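Local coordinates for protein transcription factor tau subunit sfc1 (Schizosaccharomyces pombe, PDB 4BJI) that helps TFIIIC bind boxA promoter sites of tRNA and similar genes, as part of its tauA domain, for RNA polymerase III transcription, at residues A[125-129]-A[140-146]. Residues are numbered along the deposited sequence; the frame is centred on the assembly and turned at random.
Sequences THVFD and YQVCDIV
Phe128 and Ile145 form a single beta bridge between 125-129, in the loop leading from strand 109-111 to strand 139-141, and the chain that leaves strand 139-141 through the 3-10 turn 142-144: Phe128 N donates to Asp144 O (3.0 Å), and Val146 N donates to Phe128 O (2.9 Å). Val127 CA adds a weaker C-H...O contact to the same Asp144 oxygen. On the buried side, Phe128 stands edge-on over the face of Tyr140 in a T-shaped stack, planes at 86°, with Phe128 CD2 over the ring centre. Phe128 CG lies anti to the backbone N (chi1 -168°), which brings the ring over its tyrosine partner and against Ile145, while Met182 and Leu186 of helix 172-189 also pack on Phe128. Tyrosine suits its place because the ring face is apolar while the edge and hydroxyl can meet the polar loop: Tyr140 CD2 lies 3.4 Å from His126 O, and Tyr140 OH shares a water with Val127 O. Replacing Tyr140 by an alanine would probably leave the Phe128 edge without its aromatic face and that water without its hydroxyl partner. Asp144 meets the edge of the His126 ring, the carboxylate plane at 89° to it, and His126 CD2 comes 3.4 Å from Asp144 OD2. His126 ND1 is hydrogen-bonded to Asn61, and Asp144 OD2, the same oxygen that meets the ring, forms a salt bridge with Arg51. A second water donates to His126 O and Asp144 OD2 and accepts from Gln141 N. Toward the solvent, Val146 CG2 packs 3.6 Å from Val127 CG1, small branched side chains that fit beside the bridge. Before it, an ST turn, Val127 N to Thr125 OG1, shapes the loop. Backbone bonds and bridging waters thus satisfy polar atoms around an aromatic pair, and the salt bridge with Arg51 probably stabilises the negative charge of buried Asp144.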
loop_
_atom_site.group_PDB
_atom_site.type_symbol
_atom_site.label_atom_id
_atom_site.label_comp_id
_atom_site.label_asym_id
_atom_site.label_seq_id
_atom_site.Cartn_x
_atom_site.Cartn_y
_atom_site.Cartn_z
ATOM N N THR A 125 -7.540 -7.737 7.620
ATOM C CA THR A 125 -6.103 -7.783 7.475
ATOM C C THR A 125 -5.607 -7.009 6.222
ATOM O O THR A 125 -6.232 -6.949 5.133
ATOM C CB THR A 125 -5.578 -9.233 7.428
ATOM O OG1 THR A 125 -4.157 -9.216 7.467
ATOM C CG2 THR A 125 -6.019 -9.964 6.160
ATOM N N HIS A 126 -4.431 -6.438 6.392
ATOM C CA HIS A 126 -3.683 -5.808 5.300
ATOM C C HIS A 126 -2.782 -6.820 4.557
ATOM O O HIS A 126 -2.188 -6.502 3.541
ATOM C CB HIS A 126 -2.816 -4.700 5.885
ATOM C CG HIS A 126 -1.861 -5.187 6.930
ATOM N ND1 HIS A 126 -2.281 -5.684 8.149
ATOM C CD2 HIS A 126 -0.513 -5.286 6.929
ATOM C CE1 HIS A 126 -1.229 -6.078 8.846
ATOM N NE2 HIS A 126 -0.143 -5.825 8.136
ATOM N N VAL A 127 -2.704 -8.045 5.073
ATOM C CA VAL A 127 -1.825 -9.077 4.509
ATOM C C VAL A 127 -2.545 -9.804 3.397
ATOM O O VAL A 127 -3.733 -10.120 3.516
ATOM C CB VAL A 127 -1.439 -10.070 5.632
ATOM C CG1 VAL A 127 -0.646 -11.237 5.109
ATOM C CG2 VAL A 127 -0.665 -9.371 6.719
ATOM N N PHE A 128 -1.811 -10.100 2.324
ATOM C CA PHE A 128 -2.318 -10.911 1.228
ATOM C C PHE A 128 -1.676 -12.280 1.319
ATOM O O PHE A 128 -0.484 -12.421 0.994
ATOM C CB PHE A 128 -2.007 -10.286 -0.143
ATOM C CG PHE A 128 -2.771 -10.939 -1.276
ATOM C CD1 PHE A 128 -2.374 -12.153 -1.818
ATOM C CD2 PHE A 128 -3.918 -10.324 -1.780
ATOM C CE1 PHE A 128 -3.110 -12.730 -2.799
ATOM C CE2 PHE A 128 -4.633 -10.903 -2.783
ATOM C CZ PHE A 128 -4.211 -12.103 -3.291
ATOM N N ASP A 129 -2.446 -13.268 1.776
ATOM C CA ASP A 129 -1.911 -14.645 1.938
ATOM C C ASP A 129 -2.439 -15.623 0.894
ATOM O O ASP A 129 -1.971 -16.768 0.811
ATOM C CB ASP A 129 -2.093 -15.183 3.361
ATOM C CG ASP A 129 -3.535 -15.425 3.722
ATOM O OD1 ASP A 129 -4.431 -15.200 2.879
ATOM O OD2 ASP A 129 -3.750 -15.795 4.925
ATOM N N TYR A 140 -3.394 -3.430 -1.309
ATOM C CA TYR A 140 -2.344 -4.236 -0.680
ATOM C C TYR A 140 -0.992 -3.677 -1.044
ATOM O O TYR A 140 -0.709 -3.437 -2.221
ATOM C CB TYR A 140 -2.428 -5.690 -1.134
ATOM C CG TYR A 140 -3.674 -6.380 -0.645
ATOM C CD1 TYR A 140 -4.834 -6.356 -1.393
ATOM C CD2 TYR A 140 -3.683 -7.032 0.560
ATOM C CE1 TYR A 140 -5.980 -6.979 -0.945
ATOM C CE2 TYR A 140 -4.826 -7.661 1.010
ATOM C CZ TYR A 140 -5.952 -7.634 0.249
ATOM O OH TYR A 140 -7.109 -8.280 0.736
ATOM N N GLN A 141 -0.134 -3.553 -0.052
ATOM C CA GLN A 141 1.248 -3.182 -0.301
ATOM C C GLN A 141 2.123 -4.415 -0.522
ATOM O O GLN A 141 1.902 -5.461 0.089
ATOM C CB GLN A 141 1.811 -2.358 0.828
ATOM C CG GLN A 141 1.230 -0.940 0.839
ATOM C CD GLN A 141 1.859 -0.123 1.935
ATOM O OE1 GLN A 141 1.343 -0.106 3.063
ATOM N NE2 GLN A 141 2.963 0.523 1.662
ATOM N N VAL A 142 3.125 -4.285 -1.384
ATOM C CA VAL A 142 3.962 -5.428 -1.738
ATOM C C VAL A 142 4.577 -6.147 -0.538
ATOM O O VAL A 142 4.576 -7.381 -0.481
ATOM C CB VAL A 142 5.045 -4.972 -2.713
ATOM C CG1 VAL A 142 6.164 -6.034 -2.854
ATOM C CG2 VAL A 142 4.405 -4.608 -4.070
ATOM N N CYS A 143 5.096 -5.396 0.408
ATOM C CA CYS A 143 5.736 -5.971 1.585
ATOM C C CYS A 143 4.792 -6.799 2.441
ATOM O O CYS A 143 5.266 -7.572 3.297
ATOM C CB CYS A 143 6.398 -4.870 2.411
ATOM S SG CYS A 143 5.270 -3.545 2.964
ATOM N N ASP A 144 3.483 -6.624 2.241
ATOM C CA ASP A 144 2.471 -7.346 3.003
ATOM C C ASP A 144 1.919 -8.546 2.209
ATOM O O ASP A 144 0.986 -9.203 2.691
ATOM C CB ASP A 144 1.343 -6.416 3.401
ATOM C CG ASP A 144 1.805 -5.247 4.252
ATOM O OD1 ASP A 144 2.760 -5.423 5.028
ATOM O OD2 ASP A 144 1.175 -4.179 4.139
ATOM N N ILE A 145 2.514 -8.849 1.059
ATOM C CA ILE A 145 2.116 -10.018 0.274
ATOM C C ILE A 145 2.962 -11.201 0.738
ATOM O O ILE A 145 4.173 -11.292 0.446
ATOM C CB ILE A 145 2.299 -9.780 -1.228
ATOM C CG1 ILE A 145 1.463 -8.606 -1.682
ATOM C CG2 ILE A 145 1.937 -11.080 -1.979
ATOM C CD1 ILE A 145 1.742 -8.248 -3.101
ATOM N N VAL A 146 2.342 -12.110 1.484
ATOM C CA VAL A 146 3.080 -13.263 2.004
ATOM C C VAL A 146 2.788 -14.535 1.207
ATOM O O VAL A 146 3.483 -15.569 1.343
ATOM C CB VAL A 146 2.785 -13.542 3.506
ATOM C CG1 VAL A 146 3.182 -12.315 4.344
ATOM C CG2 VAL A 146 1.338 -13.945 3.747
HETATM O O HOH W 1 -1.013 -4.202 2.674
HETATM O O HOH W 2 -6.565 -10.215 2.725
#